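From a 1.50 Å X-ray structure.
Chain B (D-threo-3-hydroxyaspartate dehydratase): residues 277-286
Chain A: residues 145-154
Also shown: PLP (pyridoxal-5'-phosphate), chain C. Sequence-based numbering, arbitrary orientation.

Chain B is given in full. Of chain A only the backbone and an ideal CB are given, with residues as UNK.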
# COMPACT_ATOMS: atom_id res chain seq x y z
N HIS B 277 -20.12 6.29 -13.62
CA HIS B 277 -20.45 7.59 -13.07
C HIS B 277 -21.54 7.52 -12.01
O HIS B 277 -22.35 6.57 -11.97
CB HIS B 277 -20.97 8.50 -14.19
CG HIS B 277 -20.01 8.70 -15.32
ND1 HIS B 277 -19.93 7.86 -16.42
CD2 HIS B 277 -18.98 9.59 -15.44
CE1 HIS B 277 -18.93 8.28 -17.23
NE2 HIS B 277 -18.33 9.33 -16.63
N GLN B 278 -21.66 8.62 -11.21
CA GLN B 278 -22.98 8.96 -10.48
C GLN B 278 -23.26 10.41 -10.89
O GLN B 278 -22.70 11.38 -10.34
CB GLN B 278 -22.90 8.80 -8.94
CG GLN B 278 -22.77 7.35 -8.48
CD GLN B 278 -23.94 6.43 -8.87
OE1 GLN B 278 -24.97 6.90 -9.42
NE2 GLN B 278 -23.80 5.16 -8.65
N ALA B 279 -24.00 10.59 -11.97
CA ALA B 279 -24.09 11.90 -12.63
C ALA B 279 -24.68 12.94 -11.70
O ALA B 279 -24.25 14.12 -11.76
CB ALA B 279 -24.90 11.80 -13.95
N ASP B 280 -25.63 12.54 -10.85
CA ASP B 280 -26.30 13.54 -10.01
C ASP B 280 -25.43 14.07 -8.89
O ASP B 280 -25.70 15.14 -8.30
CB ASP B 280 -27.64 13.05 -9.46
CG ASP B 280 -27.53 11.88 -8.57
OD1 ASP B 280 -26.42 11.28 -8.43
OD2 ASP B 280 -28.60 11.49 -8.09
N LYS B 281 -24.33 13.36 -8.64
CA LYS B 281 -23.38 13.82 -7.64
C LYS B 281 -22.14 14.39 -8.31
O LYS B 281 -21.20 14.77 -7.59
CB LYS B 281 -22.96 12.65 -6.72
CG LYS B 281 -24.11 12.15 -5.86
CD LYS B 281 -23.66 11.19 -4.75
CE LYS B 281 -23.56 9.74 -5.25
NZ LYS B 281 -23.72 8.82 -4.09
N GLY B 282 -22.05 14.40 -9.63
CA GLY B 282 -20.83 14.87 -10.32
C GLY B 282 -19.64 13.90 -10.14
O GLY B 282 -18.48 14.36 -10.16
N TRP B 283 -19.91 12.58 -9.95
CA TRP B 283 -18.80 11.62 -9.81
C TRP B 283 -18.47 10.92 -11.06
O TRP B 283 -19.42 10.45 -11.76
CB TRP B 283 -19.20 10.50 -8.88
CG TRP B 283 -19.35 10.85 -7.42
CD1 TRP B 283 -19.20 12.13 -6.82
CD2 TRP B 283 -19.71 9.93 -6.35
NE1 TRP B 283 -19.42 12.04 -5.47
CE2 TRP B 283 -19.74 10.71 -5.12
CE3 TRP B 283 -20.07 8.57 -6.29
CZ2 TRP B 283 -20.08 10.14 -3.87
CZ3 TRP B 283 -20.35 8.00 -5.03
CH2 TRP B 283 -20.39 8.78 -3.84
N ALA B 284 -17.18 10.82 -11.42
CA ALA B 284 -16.74 9.77 -12.37
C ALA B 284 -16.05 8.71 -11.51
O ALA B 284 -15.37 9.03 -10.55
CB ALA B 284 -15.74 10.34 -13.42
N ILE B 285 -16.26 7.43 -11.82
CA ILE B 285 -15.63 6.36 -11.07
C ILE B 285 -14.49 5.83 -11.95
O ILE B 285 -14.70 5.52 -13.16
CB ILE B 285 -16.66 5.23 -10.75
CG1 ILE B 285 -17.99 5.71 -10.06
CG2 ILE B 285 -15.95 4.10 -10.00
CD1 ILE B 285 -17.78 6.60 -9.00
N VAL B 286 -13.26 5.68 -11.36
CA VAL B 286 -12.13 5.18 -12.14
C VAL B 286 -11.65 3.89 -11.50
O VAL B 286 -12.04 3.56 -10.35
CB VAL B 286 -10.99 6.21 -12.19
CG1 VAL B 286 -11.45 7.46 -13.00
CG2 VAL B 286 -10.45 6.58 -10.79
N UNK A 145 -26.64 -2.49 -8.46
CA UNK A 145 -27.69 -1.62 -7.93
C UNK A 145 -27.05 -0.81 -6.74
O UNK A 145 -26.30 -1.40 -5.89
CB UNK A 145 -28.90 -2.44 -7.48
N UNK A 146 -27.29 0.51 -6.73
CA UNK A 146 -26.83 1.40 -5.69
C UNK A 146 -27.97 1.48 -4.68
O UNK A 146 -29.05 2.03 -4.98
CB UNK A 146 -26.44 2.77 -6.24
N UNK A 147 -27.82 0.78 -3.56
CA UNK A 147 -28.85 0.80 -2.50
C UNK A 147 -28.63 1.77 -1.34
O UNK A 147 -29.53 1.90 -0.47
CB UNK A 147 -28.97 -0.61 -1.91
N UNK A 148 -27.44 2.42 -1.32
CA UNK A 148 -27.09 3.22 -0.14
C UNK A 148 -26.26 4.50 -0.42
O UNK A 148 -25.89 5.19 0.52
CB UNK A 148 -26.31 2.33 0.83
N UNK A 149 -26.04 4.80 -1.70
CA UNK A 149 -25.26 5.95 -2.22
C UNK A 149 -23.76 5.83 -2.00
O UNK A 149 -23.05 6.85 -2.08
CB UNK A 149 -25.75 7.24 -1.56
N UNK A 150 -23.24 4.61 -1.78
CA UNK A 150 -21.83 4.46 -1.43
C UNK A 150 -20.90 4.63 -2.62
O UNK A 150 -19.86 5.30 -2.54
CB UNK A 150 -21.60 3.09 -0.80
N UNK A 151 -21.28 4.05 -3.76
CA UNK A 151 -20.26 3.88 -4.81
C UNK A 151 -20.94 3.70 -6.20
O UNK A 151 -21.66 4.66 -6.62
CB UNK A 151 -19.37 2.68 -4.49
N UNK A 152 -20.78 2.55 -6.86
CA UNK A 152 -21.35 2.31 -8.20
C UNK A 152 -22.78 1.84 -8.12
O UNK A 152 -23.35 1.51 -7.04
CB UNK A 152 -20.52 1.28 -8.96
N UNK A 153 -23.42 1.82 -9.33
CA UNK A 153 -24.73 1.15 -9.36
C UNK A 153 -25.87 2.02 -9.83
O UNK A 153 -25.86 3.22 -9.71
CB UNK A 153 -25.07 0.62 -7.97
N UNK A 154 -26.89 1.34 -10.38
CA UNK A 154 -28.16 1.94 -10.79
C UNK A 154 -28.93 2.23 -9.54
O UNK A 154 -29.08 1.36 -8.66
CB UNK A 154 -28.95 1.03 -11.73
N1 PLP C . -18.96 -6.91 -2.56
C2 PLP C . -18.24 -6.00 -3.26
C2A PLP C . -18.68 -5.42 -4.57
C3 PLP C . -16.99 -5.52 -2.70
O3 PLP C . -16.27 -4.67 -3.38
C4 PLP C . -16.54 -6.07 -1.45
C4A PLP C . -15.23 -5.65 -0.97
C5 PLP C . -17.41 -7.02 -0.77
C6 PLP C . -18.64 -7.44 -1.35
C5A PLP C . -16.98 -7.64 0.54
O4P PLP C . -17.07 -6.58 1.58
P PLP C . -16.41 -6.82 3.00
O1P PLP C . -16.85 -8.19 3.41
O2P PLP C . -17.00 -5.80 3.90
O3P PLP C . -14.93 -6.79 2.83

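Position 145 lies out of reach of chain B, on extended backbone that suits many side chains, beta-branched ones among them; it is A:Ile145.

Position 146 is different. Its CA-to-CB bond points toward chain B, and the ideal CB stands 4.3 Å from NE2 of B:Gln278, with the amine of B:Lys281 not far beyond. A short polar or acidic side chain would suit, Asp, Asn or Ser among them. The residue is A:Asp146, chi1 t. Its OD2 remains 3.8 Å from B:Gln278 NE2, so the link runs through water: one molecule donates to A:Asp146 OD2 (2.8 Å) and accepts from B:Lys281 NZ (2.8 Å from the water oxygen), while a second donates to A:Asp146 OD2 (2.6 Å) and to B:Gln278 OE1 (3.0 Å). OD1 of A:Asp146 turns to its own chain and accepts from two backbone amides further along, bracing the turn.

Positions 147 and 148 meet nothing of chain B, and the visible atoms leave both choices wide. They are A:Thr147 and A:Asp148; the N of A:Asp148 lies 3.2 Å from A:Asp146 OD1, the first of those two bonds, and OD1 of A:Asp148 accepts from the backbone N of 150.

At 149 phi is +71°, which favours glycine, though Asn or Asp could adopt it. An ideal CB would sit 3.6 Å from B:Lys281 NZ, leaving little spare room. A:Gly149 fits; the N of A:Gly149 donates to A:Asp146 OD1 at 2.7 Å, and the carbonyl O of A:Gly149 lies 2.9 Å from B:Lys281 NZ and 3.7 Å from B:Trp283 CH2.

Position 150 points away, so chain B sets little limit on it. A:His150 meets chain B through its backbone, with O 3.7 Å from B:Trp283 CZ3; the N of A:His150 is 3.1 Å from A:Asp148 OD1.

Position 151 also points away, but in the direction of PLP, where a long side chain with a donor at its end, Lys or Arg, could reach the cofactor. A:Arg151 does so: NH2 of A:Arg151 donates to PLP O3 at 3.1 Å. The carbonyl O of A:Arg151, near the plane of the B:Trp283 ring at its edge, accepts from B:Gln278 NE2 at 3.0 Å.

Position 152 points sideways, its ideal CB 5.1 Å from B:Gln278 NE2 and 5.2 Å from B:Ile285 CG1. Small residues such as Ala, Ser or Thr are plausible. A:Ser152 places OG 4.2 Å from B:Ile285 CG2.

Position 153 calls for glycine: at phi/psi 122/153 a CB would be jammed against the preceding carbonyl and lie 2.5 Å from the backbone N of A:Asp146. A:Gly153 O takes the second hydrogen bond from B:Gln278 NE2, 3.0 Å and nearly straight.

Position 154 points away on extended backbone, and A:Val154 is one of many possibilities; the O of A:Val154 accepts from A:Asp146 N at 2.8 Å.

Chain A (145-154) IDTDGHRSGV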
# COMPACT_ATOMS: atom_id res chain seq x y z
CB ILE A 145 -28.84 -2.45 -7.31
CG1 ILE A 145 -29.37 -3.52 -8.29
CG2 ILE A 145 -29.98 -1.50 -6.75
CD1 ILE A 145 -29.83 -2.91 -9.62
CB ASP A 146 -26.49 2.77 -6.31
CG ASP A 146 -26.20 3.79 -5.28
OD1 ASP A 146 -26.14 3.42 -4.06
OD2 ASP A 146 -26.10 5.00 -5.62
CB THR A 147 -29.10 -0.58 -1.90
OG1 THR A 147 -27.86 -1.14 -1.45
CG2 THR A 147 -29.70 -1.57 -2.98
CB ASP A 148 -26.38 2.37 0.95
CG ASP A 148 -24.99 1.93 0.47
OD1 ASP A 148 -24.68 2.06 -0.73
OD2 ASP A 148 -24.22 1.56 1.33
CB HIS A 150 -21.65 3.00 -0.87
CG HIS A 150 -20.27 2.66 -0.50
ND1 HIS A 150 -19.58 3.32 0.51
CD2 HIS A 150 -19.40 1.67 -1.02
CE1 HIS A 150 -18.30 2.77 0.58
NE2 HIS A 150 -18.22 1.77 -0.33
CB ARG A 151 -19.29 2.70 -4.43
CG ARG A 151 -18.01 2.68 -5.27
CD ARG A 151 -17.07 1.67 -4.60
NE ARG A 151 -17.59 0.29 -4.78
CZ ARG A 151 -17.11 -0.79 -4.09
NH1 ARG A 151 -16.23 -0.56 -3.04
NH2 ARG A 151 -17.50 -2.07 -4.42
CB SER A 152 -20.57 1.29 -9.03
OG SER A 152 -19.23 1.70 -9.12
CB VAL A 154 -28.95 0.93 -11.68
CG1 VAL A 154 -30.31 1.51 -12.10
CG2 VAL A 154 -28.08 0.61 -12.91
O HOH W 1 -23.63 6.30 -5.25
O HOH W 2 -27.23 5.86 -7.83
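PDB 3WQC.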